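Local coordinates for virulence associated protein VapB (Rhodococcus equi, PDB 4CV7) that is of unknown molecular activity but belongs to a plasmid-encoded family of virulence-associated proteins, its core folded as an eight-stranded antiparallel beta-barrel, at residues G10-A15 and G92-V97; K20-G25 and V30-A35; G37-G42 and F65-L70; G44-T49 and L74-F79; L55-K60 and G84-I89. All coordinates share one frame; numbering follows the deposited sequence.

The five contacts sample one closed antiparallel barrel built from two Greek keys, with strands in the order 4-14, 18-25, 29-37, 100-108, 64-68, 74-79, 85-91, 42-52. Interaction 2 alone pairs sheet neighbours. Interaction 4 spans the interior, its centre about 5 Å from the chain's. Interactions 1 and 3, whose centres lie about 8 Å apart, close one end of the barrel with loops, while interaction 5, about 21 Å from interaction 1, sets helix 55-61 on the other side of the chain's centre. Along the chain, interaction 1 encloses the rest and interaction 2 closes before 3, 4 and 5, which interleave. Segments far apart in sequence thus join wall, core and ends, as expected of Greek-key topology.

Interaction 1: residues G10-A15 and G92-V97; sequences GNVISA and GAVSAV
Val12 and Val94 touch methyl to methyl, CG1 of Val12 lying 3.6 Å from CG1 of Val94, with the two side chains alongside each other. The same Val12 CG1 reaches Val97, 3.8 Å from its CG2, and Val12 CG2 is 3.9 Å from that Val97 CG2. In this conformer a chi1 of 52° sets Val12 CG1 between the backbone N and carbonyl carbon, where it touches both partners; Val12 and Val97 each have a second conformer, so the exact methyl contacts are less certain. The short branched valines suit this buried spot, where strand 4-14 of the Greek-key barrel runs past the loop leading from strand 85-91 to strand 100-108. The loop bends back in a type I beta turn from Val94 to Val97, tied by Val97 N to Val94 O at 3.0 Å, which brings both valines round to the strand. Ala96 and Ser14, both small, let the turn come close to the strand's end. Polar groups add little across the contact. Ser14 CB rests 4.1 Å from Ala96 O, and that carbonyl oxygen accepts a hydrogen bond from Thr39 OG1. The Ser14 hydroxyl is hydrogen-bonded to Ala16 N, two residues further along.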
# COMPACT_ATOMS: atom_id res chain seq x y z
N GLY A 10 -0.65 -6.90 -5.21
CA GLY A 10 -0.27 -7.01 -3.85
C GLY A 10 -1.10 -7.95 -3.04
O GLY A 10 -1.98 -8.60 -3.57
N ASN A 11 -0.85 -7.95 -1.74
CA ASN A 11 -1.67 -8.75 -0.89
C ASN A 11 -1.71 -8.14 0.52
O ASN A 11 -0.89 -7.27 0.88
CB ASN A 11 -1.19 -10.22 -0.89
CG ASN A 11 0.29 -10.39 -0.52
OD1 ASN A 11 0.73 -9.96 0.54
ND2 ASN A 11 1.09 -10.83 -1.47
N VAL A 12 -2.65 -8.61 1.32
CA VAL A 12 -2.83 -8.17 2.68
C VAL A 12 -3.20 -9.36 3.55
O VAL A 12 -4.04 -10.18 3.13
CB VAL A 12 -3.91 -7.07 2.75
CG1 VAL A 12 -5.21 -7.51 2.07
CG2 VAL A 12 -4.18 -6.58 4.16
N ILE A 13 -2.64 -9.39 4.75
CA ILE A 13 -3.07 -10.37 5.76
C ILE A 13 -3.49 -9.54 6.95
O ILE A 13 -2.66 -8.80 7.49
CB ILE A 13 -1.91 -11.31 6.13
CG1 ILE A 13 -1.43 -11.98 4.85
CG2 ILE A 13 -2.36 -12.36 7.15
CD1 ILE A 13 -0.32 -12.96 4.97
N SER A 14 -4.75 -9.68 7.40
CA SER A 14 -5.27 -9.01 8.56
C SER A 14 -5.45 -9.92 9.75
O SER A 14 -6.13 -10.95 9.58
CB SER A 14 -6.58 -8.36 8.22
OG SER A 14 -7.11 -7.67 9.38
N ALA A 15 -5.01 -9.45 10.93
CA ALA A 15 -5.43 -9.98 12.23
C ALA A 15 -6.47 -9.16 12.96
O ALA A 15 -6.57 -9.29 14.15
CB ALA A 15 -4.17 -10.16 13.10
N GLY A 92 -8.58 -3.18 -6.60
CA GLY A 92 -9.92 -3.79 -6.30
C GLY A 92 -10.07 -4.06 -4.80
O GLY A 92 -9.08 -4.28 -4.07
N ALA A 93 -11.30 -3.95 -4.34
CA ALA A 93 -11.68 -4.17 -2.94
C ALA A 93 -11.25 -5.56 -2.48
O ALA A 93 -11.33 -6.53 -3.25
CB ALA A 93 -13.19 -4.07 -2.80
N VAL A 94 -10.88 -5.67 -1.21
CA VAL A 94 -10.49 -6.94 -0.56
C VAL A 94 -11.35 -7.06 0.66
O VAL A 94 -11.49 -6.10 1.46
CB VAL A 94 -9.00 -6.80 -0.09
CG1 VAL A 94 -8.55 -8.01 0.76
CG2 VAL A 94 -8.06 -6.52 -1.26
N SER A 95 -12.00 -8.21 0.89
CA SER A 95 -13.08 -8.22 1.85
C SER A 95 -12.62 -8.21 3.30
O SER A 95 -13.38 -7.78 4.15
CB SER A 95 -14.04 -9.39 1.59
OG SER A 95 -13.63 -10.46 2.34
N ALA A 96 -11.39 -8.63 3.55
CA ALA A 96 -10.70 -8.50 4.84
C ALA A 96 -10.30 -7.09 5.19
O ALA A 96 -9.83 -6.85 6.28
CB ALA A 96 -9.52 -9.40 4.89
N VAL A 97 -10.39 -6.15 4.23
CA VAL A 97 -10.10 -4.73 4.45
C VAL A 97 -11.37 -3.91 4.30
O VAL A 97 -11.86 -3.58 3.20
CB VAL A 97 -8.95 -4.20 3.58
CG1 VAL A 97 -8.65 -2.74 3.91
CG2 VAL A 97 -7.70 -5.07 3.70

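Interaction 2: residues K20-G25 and V30-A35; sequences KFHVYG and VFDGDA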
# COMPACT_ATOMS: atom_id res chain seq x y z
N LYS A 20 -0.59 -6.80 7.56
CA LYS A 20 0.63 -6.73 6.78
C LYS A 20 0.28 -6.60 5.31
O LYS A 20 -0.52 -7.36 4.78
CB LYS A 20 1.33 -8.06 6.97
CG LYS A 20 2.58 -8.13 6.09
CD LYS A 20 3.75 -7.30 6.47
CE LYS A 20 4.69 -7.95 7.39
NZ LYS A 20 5.79 -6.97 7.70
N PHE A 21 0.83 -5.55 4.67
CA PHE A 21 0.64 -5.33 3.27
C PHE A 21 1.95 -5.61 2.49
O PHE A 21 3.03 -5.24 2.97
CB PHE A 21 0.25 -3.83 2.99
CG PHE A 21 -1.16 -3.45 3.26
CD1 PHE A 21 -1.62 -3.36 4.57
CD2 PHE A 21 -2.06 -3.17 2.23
CE1 PHE A 21 -2.93 -3.00 4.85
CE2 PHE A 21 -3.39 -2.82 2.53
CZ PHE A 21 -3.78 -2.72 3.83
N HIS A 22 1.81 -6.17 1.30
CA HIS A 22 2.90 -6.23 0.29
C HIS A 22 2.34 -5.66 -0.96
O HIS A 22 1.21 -5.92 -1.39
CB HIS A 22 3.39 -7.64 0.07
CG HIS A 22 4.10 -8.16 1.27
ND1 HIS A 22 3.51 -9.00 2.17
CD2 HIS A 22 5.36 -7.97 1.68
CE1 HIS A 22 4.41 -9.33 3.10
NE2 HIS A 22 5.54 -8.73 2.81
N VAL A 23 3.14 -4.89 -1.63
CA VAL A 23 2.85 -4.48 -2.99
C VAL A 23 4.04 -4.72 -3.88
O VAL A 23 5.18 -4.36 -3.52
CB VAL A 23 2.50 -2.94 -3.12
CG1 VAL A 23 2.22 -2.51 -4.54
CG2 VAL A 23 1.35 -2.59 -2.22
N TYR A 24 3.83 -5.22 -5.07
CA TYR A 24 4.89 -5.47 -6.05
C TYR A 24 4.75 -4.37 -7.10
O TYR A 24 3.75 -4.32 -7.84
CB TYR A 24 4.78 -6.88 -6.60
CG TYR A 24 4.82 -7.86 -5.41
CD1 TYR A 24 6.04 -8.08 -4.80
CD2 TYR A 24 3.69 -8.42 -4.80
CE1 TYR A 24 6.17 -8.86 -3.67
CE2 TYR A 24 3.84 -9.19 -3.61
CZ TYR A 24 5.07 -9.39 -3.09
OH TYR A 24 5.39 -10.11 -1.97
N GLY A 25 5.70 -3.46 -7.13
CA GLY A 25 5.64 -2.30 -7.96
C GLY A 25 6.60 -2.36 -9.18
O GLY A 25 7.38 -3.33 -9.33
N VAL A 30 9.46 -3.75 -4.03
CA VAL A 30 8.51 -4.34 -3.18
C VAL A 30 8.22 -3.42 -1.96
O VAL A 30 9.16 -2.96 -1.33
CB VAL A 30 8.99 -5.73 -2.65
CG1 VAL A 30 7.99 -6.27 -1.71
CG2 VAL A 30 9.35 -6.67 -3.80
N PHE A 31 6.93 -3.17 -1.69
CA PHE A 31 6.48 -2.41 -0.50
C PHE A 31 6.17 -3.44 0.59
O PHE A 31 5.32 -4.29 0.35
CB PHE A 31 5.33 -1.56 -0.82
CG PHE A 31 4.83 -0.74 0.35
CD1 PHE A 31 5.55 0.34 0.78
CD2 PHE A 31 3.68 -1.10 1.06
CE1 PHE A 31 5.10 1.10 1.89
CE2 PHE A 31 3.24 -0.29 2.12
CZ PHE A 31 3.99 0.72 2.56
N ASP A 32 6.74 -3.22 1.76
CA ASP A 32 6.42 -3.97 2.99
C ASP A 32 5.79 -3.00 3.96
O ASP A 32 6.54 -2.11 4.46
CB ASP A 32 7.71 -4.55 3.58
CG ASP A 32 7.53 -5.52 4.78
OD1 ASP A 32 6.51 -5.64 5.43
OD2 ASP A 32 8.49 -6.23 5.10
N GLY A 33 4.53 -3.19 4.26
CA GLY A 33 3.89 -2.26 5.23
C GLY A 33 3.15 -2.93 6.35
O GLY A 33 2.63 -4.02 6.22
N ASP A 34 3.23 -2.28 7.51
CA ASP A 34 2.68 -2.80 8.73
C ASP A 34 1.68 -1.76 9.25
O ASP A 34 2.14 -0.69 9.62
CB ASP A 34 3.80 -3.00 9.74
CG ASP A 34 4.76 -4.06 9.29
OD1 ASP A 34 4.46 -5.23 9.40
OD2 ASP A 34 5.88 -3.70 9.01
N ALA A 35 0.42 -2.12 9.28
CA ALA A 35 -0.63 -1.15 9.60
C ALA A 35 -1.37 -1.61 10.83
O ALA A 35 -1.47 -2.77 11.17
CB ALA A 35 -1.59 -0.96 8.48
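Lys20 leaves its strand with CG opposite the backbone N and bends twice, chi2 72° and chi3 89°, a fold that carries NZ across to the neighbouring strand and sets it between two carboxylates. In this conformer of Asp32, one of two, NZ lies 2.7 Å from Asp32 OD1, which it meets on the syn lone pair, and 2.8 Å from Asp34 OD1, on the syn side but 30° out of that carboxylate's plane. Asp34 OD1 is shared with the hydroxyl of Tyr18. Beneath this salt-bridge network the strands form an antiparallel hairpin. Phe21 with Gly33 and Val23 with Phe31 are the hydrogen-bonded pairs, and Phe31 N reaches Val23 O at 2.8 Å. Phe21, Val23 and Phe31 face the barrel core, where Val23 CB and Phe31 CB sit 3.9 Å apart; Gly33, lacking a side chain, leaves room for the Phe31 ring. The outer face carries Lys20, His22, Asp32, Asp34 and Tyr24, whose CE1 packs 3.7 Å from Val30 CG1. The side chain of His22 lies about 2 Å from a bound cobalt ion, a coordination distance. Two acidic neighbours around one ammonium group would probably stabilise its positive charge, and the lysine probably offsets the repulsion between the carboxylates.

Interaction 3: residues G37-G42 and F65-L70; sequences GLTIPG and FQYNAL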
# COMPACT_ATOMS: atom_id res chain seq x y z
N GLY A 37 -5.50 -0.94 12.07
CA GLY A 37 -6.79 -0.55 11.48
C GLY A 37 -7.89 -1.37 12.00
O GLY A 37 -7.70 -2.51 12.34
N LEU A 38 -9.09 -0.94 11.87
CA LEU A 38 -10.24 -1.65 12.37
C LEU A 38 -10.76 -2.40 11.15
O LEU A 38 -11.50 -1.83 10.27
CB LEU A 38 -11.24 -0.66 12.97
CG LEU A 38 -10.76 -0.03 14.27
CD1 LEU A 38 -11.79 1.02 14.72
CD2 LEU A 38 -10.49 -1.04 15.32
N THR A 39 -10.44 -3.65 11.05
CA THR A 39 -10.97 -4.43 10.00
C THR A 39 -11.17 -5.91 10.32
O THR A 39 -10.89 -6.28 11.47
CB THR A 39 -10.20 -4.32 8.78
OG1 THR A 39 -10.91 -4.95 7.69
CG2 THR A 39 -8.88 -4.83 8.84
N ILE A 40 -11.80 -6.60 9.37
CA ILE A 40 -12.09 -8.01 9.39
C ILE A 40 -10.82 -8.87 9.20
O ILE A 40 -10.02 -8.57 8.30
CB ILE A 40 -13.16 -8.32 8.17
CG1 ILE A 40 -14.41 -7.42 8.34
CG2 ILE A 40 -13.54 -9.74 7.87
CD1 ILE A 40 -15.01 -7.67 9.69
N PRO A 41 -10.68 -9.91 10.02
CA PRO A 41 -9.53 -10.76 9.78
C PRO A 41 -9.65 -11.55 8.49
O PRO A 41 -10.75 -11.86 7.99
CB PRO A 41 -9.52 -11.67 11.02
CG PRO A 41 -10.96 -11.66 11.58
CD PRO A 41 -11.55 -10.41 11.08
N GLY A 42 -8.51 -11.84 7.91
CA GLY A 42 -8.50 -12.55 6.62
C GLY A 42 -7.34 -12.16 5.79
O GLY A 42 -6.51 -11.45 6.20
N PHE A 65 2.07 4.80 5.31
CA PHE A 65 0.97 4.60 4.35
C PHE A 65 -0.35 4.62 5.11
O PHE A 65 -0.39 4.31 6.28
CB PHE A 65 1.15 3.37 3.46
CG PHE A 65 0.92 2.06 4.14
CD1 PHE A 65 1.69 1.63 5.23
CD2 PHE A 65 -0.19 1.25 3.83
CE1 PHE A 65 1.42 0.41 5.88
CE2 PHE A 65 -0.44 0.06 4.48
CZ PHE A 65 0.37 -0.34 5.50
N GLN A 66 -1.41 4.94 4.34
CA GLN A 66 -2.75 4.85 4.85
C GLN A 66 -3.62 4.23 3.83
O GLN A 66 -3.42 4.44 2.65
CB GLN A 66 -3.34 6.23 5.22
CG GLN A 66 -2.57 6.93 6.33
CD GLN A 66 -2.99 8.40 6.55
OE1 GLN A 66 -3.99 8.76 6.04
NE2 GLN A 66 -2.04 9.25 6.85
N TYR A 67 -4.56 3.44 4.27
CA TYR A 67 -5.52 2.79 3.34
C TYR A 67 -6.96 3.13 3.68
O TYR A 67 -7.26 3.42 4.85
CB TYR A 67 -5.24 1.26 3.30
CG TYR A 67 -5.61 0.53 4.57
CD1 TYR A 67 -7.00 0.25 4.87
CD2 TYR A 67 -4.68 0.23 5.54
CE1 TYR A 67 -7.35 -0.41 6.01
CE2 TYR A 67 -5.02 -0.50 6.64
CZ TYR A 67 -6.30 -0.78 6.87
OH TYR A 67 -6.74 -1.43 8.00
N ASN A 68 -7.83 3.02 2.69
CA ASN A 68 -9.26 3.34 2.87
C ASN A 68 -9.97 2.44 1.95
O ASN A 68 -9.75 2.44 0.70
CB ASN A 68 -9.51 4.85 2.52
CG ASN A 68 -10.99 5.25 2.68
OD1 ASN A 68 -11.89 4.66 2.04
ND2 ASN A 68 -11.25 6.34 3.42
N ALA A 69 -10.89 1.71 2.56
CA ALA A 69 -11.78 0.82 1.88
C ALA A 69 -13.18 1.19 2.09
O ALA A 69 -14.06 0.33 1.97
CB ALA A 69 -11.51 -0.56 2.45
N LEU A 70 -13.53 2.45 2.30
CA LEU A 70 -14.91 2.80 2.60
C LEU A 70 -15.63 2.95 1.31
O LEU A 70 -16.87 2.95 1.35
CB LEU A 70 -15.01 4.16 3.38
CG LEU A 70 -14.24 4.21 4.69
CD1 LEU A 70 -14.41 5.57 5.36
CD2 LEU A 70 -14.74 3.09 5.62
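The hydroxyl of Tyr67 ends its reach against Gly37 and Thr39: OH lies 3.6 Å from Gly37 CA and 4.1 Å from Thr39 CG2, and it also makes a weak hydrogen bond to Gln19 OE1. The contact helps close one end of the Greek-key barrel, bringing the connection between strands 29-37 and 42-52 against the inward-facing tyrosine of strand 64-68. With chi1 at 70°, the Tyr67 ring is carried off its strand toward the barrel end, where it meets the Phe21 ring, the planes about 35° apart, and its hydroxyl arrives at the loop. A tyrosine suits this place because the ring can lie among apolar neighbours while its hydroxyl finds a polar partner at the barrel mouth. Glycine at 37 presents bare CA, which lets the oxygen come so near. Thr39 turns its methyl, CG2, to the tyrosine while OG1, the other branch, hydrogen-bonds to Ala96 O and Val98 N, so one branch packs and the other pins the neighbouring loop. Strand 64-68 gives way to an Asx turn: Asn68 OD1 accepts from Leu70 N at 2.8 Å, with the donor 41° above the carbonyl plane.

Interaction 4: residues G44-T49 and L74-F79; sequences GAFWGT and LNINFF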
# COMPACT_ATOMS: atom_id res chain seq x y z
N GLY A 44 -6.16 -11.40 1.55
CA GLY A 44 -6.50 -11.36 0.15
C GLY A 44 -5.48 -10.72 -0.75
O GLY A 44 -4.63 -10.09 -0.27
N ALA A 45 -5.60 -10.94 -2.02
CA ALA A 45 -4.74 -10.37 -3.06
C ALA A 45 -5.52 -9.25 -3.78
O ALA A 45 -6.75 -9.22 -3.76
CB ALA A 45 -4.16 -11.42 -3.98
N PHE A 46 -4.78 -8.32 -4.38
CA PHE A 46 -5.36 -7.25 -5.11
C PHE A 46 -4.52 -6.91 -6.34
O PHE A 46 -3.32 -7.14 -6.39
CB PHE A 46 -5.68 -6.08 -4.19
CG PHE A 46 -4.48 -5.47 -3.51
CD1 PHE A 46 -3.67 -4.57 -4.18
CD2 PHE A 46 -4.13 -5.80 -2.18
CE1 PHE A 46 -2.59 -4.03 -3.57
CE2 PHE A 46 -3.03 -5.26 -1.56
CZ PHE A 46 -2.27 -4.35 -2.26
N TRP A 47 -5.22 -6.32 -7.32
CA TRP A 47 -4.59 -5.77 -8.50
C TRP A 47 -4.99 -4.37 -8.59
O TRP A 47 -6.09 -3.99 -8.24
CB TRP A 47 -5.13 -6.52 -9.77
CG TRP A 47 -4.66 -7.87 -9.59
CD1 TRP A 47 -3.47 -8.34 -9.96
CD2 TRP A 47 -5.25 -8.87 -8.74
NE1 TRP A 47 -3.26 -9.57 -9.44
CE2 TRP A 47 -4.33 -9.91 -8.65
CE3 TRP A 47 -6.46 -8.96 -8.04
CZ2 TRP A 47 -4.58 -11.06 -7.89
CZ3 TRP A 47 -6.72 -10.12 -7.27
CH2 TRP A 47 -5.79 -11.15 -7.21
N GLY A 48 -4.12 -3.56 -9.11
CA GLY A 48 -4.49 -2.18 -9.29
C GLY A 48 -3.43 -1.32 -10.00
O GLY A 48 -2.63 -1.90 -10.73
N THR A 49 -3.57 -0.01 -9.85
CA THR A 49 -2.72 0.93 -10.50
C THR A 49 -2.05 1.79 -9.49
O THR A 49 -2.72 2.39 -8.64
CB THR A 49 -3.54 1.76 -11.51
OG1 THR A 49 -4.18 0.85 -12.46
CG2 THR A 49 -2.71 2.75 -12.27
N LEU A 74 -10.10 -0.17 -3.06
CA LEU A 74 -9.04 -0.03 -2.06
C LEU A 74 -8.09 1.05 -2.45
O LEU A 74 -7.42 0.88 -3.42
CB LEU A 74 -8.32 -1.37 -1.81
CG LEU A 74 -7.06 -1.39 -0.99
CD1 LEU A 74 -7.38 -0.97 0.40
CD2 LEU A 74 -6.43 -2.79 -0.93
N ASN A 75 -8.01 2.10 -1.65
CA ASN A 75 -7.10 3.16 -1.87
C ASN A 75 -5.95 3.05 -0.88
O ASN A 75 -6.15 2.82 0.30
CB ASN A 75 -7.80 4.49 -1.66
CG ASN A 75 -6.93 5.60 -2.00
OD1 ASN A 75 -6.34 6.26 -1.15
ND2 ASN A 75 -6.82 5.81 -3.22
N ILE A 76 -4.73 3.19 -1.40
CA ILE A 76 -3.52 3.21 -0.53
C ILE A 76 -2.74 4.46 -0.87
O ILE A 76 -2.32 4.63 -2.01
CB ILE A 76 -2.61 1.99 -0.71
CG1 ILE A 76 -3.40 0.70 -0.44
CG2 ILE A 76 -1.48 2.08 0.24
CD1 ILE A 76 -2.68 -0.56 -0.97
N ASN A 77 -2.50 5.31 0.14
CA ASN A 77 -1.65 6.52 -0.04
C ASN A 77 -0.32 6.31 0.64
O ASN A 77 -0.29 5.75 1.75
CB ASN A 77 -2.36 7.71 0.60
CG ASN A 77 -3.62 8.12 -0.13
OD1 ASN A 77 -3.76 7.96 -1.33
ND2 ASN A 77 -4.58 8.66 0.63
N PHE A 78 0.71 6.84 0.00
CA PHE A 78 2.07 6.76 0.56
C PHE A 78 2.59 8.10 0.93
O PHE A 78 2.39 9.09 0.19
CB PHE A 78 3.03 6.13 -0.46
CG PHE A 78 2.61 4.76 -0.91
CD1 PHE A 78 2.92 3.68 -0.10
CD2 PHE A 78 1.93 4.54 -2.10
CE1 PHE A 78 2.55 2.40 -0.48
CE2 PHE A 78 1.57 3.24 -2.43
CZ PHE A 78 1.90 2.18 -1.67
N PHE A 79 3.26 8.20 2.07
CA PHE A 79 3.76 9.45 2.62
C PHE A 79 5.20 9.40 3.09
O PHE A 79 5.73 8.35 3.47
CB PHE A 79 2.94 9.90 3.82
CG PHE A 79 1.46 9.96 3.51
CD1 PHE A 79 0.88 11.13 3.03
CD2 PHE A 79 0.61 8.93 3.77
CE1 PHE A 79 -0.46 11.17 2.69
CE2 PHE A 79 -0.71 8.98 3.44
CZ PHE A 79 -1.28 10.12 2.97
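The Phe46 ring receives Leu74 over one of its faces, while Ile76 comes to it obliquely. These residues line the interior of the antiparallel Greek-key barrel. Strands 42-52 and 74-79 are not neighbours in the sheet; strand 85-91 runs between them, so they meet through side chains alone, with Phe46 CA and Leu74 CA 8.7 Å apart, and no hydrogen bond joins the two.

The CH-pi contact comes from Leu74 CD2, which stands 4.2 Å from the centroid of the Phe46 ring and 19° off its normal, shifted toward the rim near Phe46 CD2. Leu74 holds its chain so that CD2, anti to CA, is the branch that projects farthest, meeting the ring as the two side chains cross at about a right angle. The flat aromatic provides a broad surface for a methyl, and the branched leucine places its CD2 methyl 4.0 Å above the plane of the Phe46 ring.

Plain apolar packing completes the set. Ile76, one inward-facing position farther along its strand, sends an almost straight chain (chi2 164°) into the core, and its CD1 lies 4.0 Å from Phe46 CZ, again crossing at about a right angle. Val94 touches both Phe46 and Leu74, and Phe65 covers Ile76, so the cluster continues into neighbouring parts of the fold. All three residues are buried and wholly apolar at their touching ends, as suits a place with no polar partner across the contact. The two aliphatic tips also approach each other, with Leu74 CD2 and Ile76 CD1 4.4 Å apart.

Interaction 5: residues L55-K60 and G84-I89; sequences LQRLYK and GFLGHI
Leu86 and Leu58 meet through CD1 of the helix leucine, which lies 3.7 Å from Leu86 CB. Leu58 reaches it with chi2 at 76°, a bent conformer that turns one methyl toward the strand, and the same CD1 is 3.8 Å from Leu86 O. Leu86 has CG opposite its carbonyl carbon (chi1 -61°), directing its fork to the helix: CD1 settles 4.1 Å from Arg57 O, while CD2 lies against the Arg57 chain, 4.2 Å from its CG. Arg57 stays extended and crosses the leucine at about a right angle, so its chain packs from CG to NE, with Leu86 CD2 lying obliquely beside the start of the guanidinium. Helix 55-61 is the only helix of the barrel; its segment 55-60 crosses segment 85-89 almost at a right angle, the axes 7.9 Å apart at closest. Gly87, at phi 149°, allows the backbone a turn that a side chain would hinder; Leu86 and Gly87 both bond to the backbone of Phe78, consistent with a beta bulge. Leu58 also touches Phe78, on the way into the barrel core. Without any hydrogen bond across it, this union of helix and barrel relies on burying methyl groups, with Leu86 O satisfied by Thr52 OG1.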
# COMPACT_ATOMS: atom_id res chain seq x y z
N LEU A 55 8.43 8.31 -9.28
CA LEU A 55 8.60 6.93 -8.82
C LEU A 55 9.80 6.77 -7.92
O LEU A 55 9.71 6.15 -6.87
CB LEU A 55 8.62 6.00 -10.07
CG LEU A 55 8.65 4.50 -9.67
CD1 LEU A 55 7.36 4.02 -9.05
CD2 LEU A 55 9.00 3.63 -10.88
N GLN A 56 10.93 7.34 -8.34
CA GLN A 56 12.10 7.20 -7.54
C GLN A 56 11.96 7.85 -6.18
O GLN A 56 12.39 7.29 -5.20
CB GLN A 56 13.33 7.73 -8.28
CG GLN A 56 14.66 7.58 -7.65
CD GLN A 56 15.01 8.59 -6.58
OE1 GLN A 56 14.47 9.71 -6.56
NE2 GLN A 56 16.07 8.27 -5.78
N ARG A 57 11.29 8.99 -6.11
CA ARG A 57 11.05 9.66 -4.84
C ARG A 57 10.11 8.80 -3.96
O ARG A 57 10.28 8.76 -2.72
CB ARG A 57 10.51 11.05 -5.08
CG ARG A 57 10.38 11.86 -3.80
CD ARG A 57 9.88 13.23 -4.08
NE ARG A 57 9.92 14.07 -2.92
CZ ARG A 57 9.81 15.39 -2.94
NH1 ARG A 57 9.73 16.02 -4.05
NH2 ARG A 57 9.94 16.01 -1.77
N LEU A 58 9.09 8.19 -4.59
CA LEU A 58 8.18 7.33 -3.86
C LEU A 58 8.99 6.22 -3.18
O LEU A 58 8.87 5.97 -1.98
CB LEU A 58 7.15 6.75 -4.80
CG LEU A 58 6.27 5.62 -4.20
CD1 LEU A 58 5.21 6.19 -3.28
CD2 LEU A 58 5.62 4.89 -5.38
N TYR A 59 9.88 5.60 -3.95
CA TYR A 59 10.62 4.51 -3.42
C TYR A 59 11.63 4.94 -2.37
O TYR A 59 11.85 4.21 -1.43
CB TYR A 59 11.31 3.79 -4.59
CG TYR A 59 10.36 3.01 -5.51
CD1 TYR A 59 9.08 2.69 -5.15
CD2 TYR A 59 10.83 2.56 -6.76
CE1 TYR A 59 8.29 1.90 -5.96
CE2 TYR A 59 10.04 1.77 -7.58
CZ TYR A 59 8.80 1.43 -7.14
OH TYR A 59 7.98 0.58 -7.89
N LYS A 60 12.27 6.07 -2.57
CA LYS A 60 13.23 6.52 -1.57
C LYS A 60 12.59 7.00 -0.29
O LYS A 60 13.11 6.73 0.80
CB LYS A 60 14.10 7.62 -2.00
CG LYS A 60 15.31 7.77 -1.09
CD LYS A 60 15.93 9.06 -1.26
CE LYS A 60 16.61 9.58 -0.03
NZ LYS A 60 15.86 10.78 0.38
N GLY A 84 4.41 14.41 3.42
CA GLY A 84 4.26 14.64 2.01
C GLY A 84 3.68 13.49 1.30
O GLY A 84 4.17 12.34 1.50
N PHE A 85 2.68 13.63 0.45
CA PHE A 85 2.07 12.62 -0.38
C PHE A 85 2.87 12.27 -1.56
O PHE A 85 3.28 13.18 -2.28
CB PHE A 85 0.72 13.15 -0.85
CG PHE A 85 0.00 12.28 -1.80
CD1 PHE A 85 -0.67 11.15 -1.35
CD2 PHE A 85 0.12 12.49 -3.17
CE1 PHE A 85 -1.33 10.34 -2.19
CE2 PHE A 85 -0.61 11.66 -4.06
CZ PHE A 85 -1.30 10.61 -3.54
N LEU A 86 3.29 11.03 -1.71
CA LEU A 86 4.20 10.59 -2.70
C LEU A 86 3.57 9.85 -3.86
O LEU A 86 4.23 9.55 -4.86
CB LEU A 86 5.26 9.68 -2.07
CG LEU A 86 6.12 10.36 -0.97
CD1 LEU A 86 7.03 9.34 -0.29
CD2 LEU A 86 6.89 11.55 -1.53
N GLY A 87 2.31 9.41 -3.75
CA GLY A 87 1.61 8.63 -4.74
C GLY A 87 0.62 7.73 -4.07
O GLY A 87 0.49 7.71 -2.87
N HIS A 88 -0.19 7.06 -4.91
CA HIS A 88 -1.25 6.21 -4.38
C HIS A 88 -1.53 5.08 -5.36
O HIS A 88 -1.23 5.12 -6.53
CB HIS A 88 -2.51 7.01 -4.11
CG HIS A 88 -3.38 7.19 -5.26
ND1 HIS A 88 -3.11 8.10 -6.21
CD2 HIS A 88 -4.55 6.61 -5.62
CE1 HIS A 88 -4.09 8.14 -7.13
NE2 HIS A 88 -4.93 7.18 -6.82
N ILE A 89 -2.13 4.04 -4.77
CA ILE A 89 -2.66 2.92 -5.52
C ILE A 89 -4.15 2.91 -5.40
O ILE A 89 -4.75 3.14 -4.34
CB ILE A 89 -2.13 1.63 -4.93
CG1 ILE A 89 -0.62 1.50 -5.27
CG2 ILE A 89 -2.85 0.39 -5.52
CD1 ILE A 89 0.18 0.46 -4.57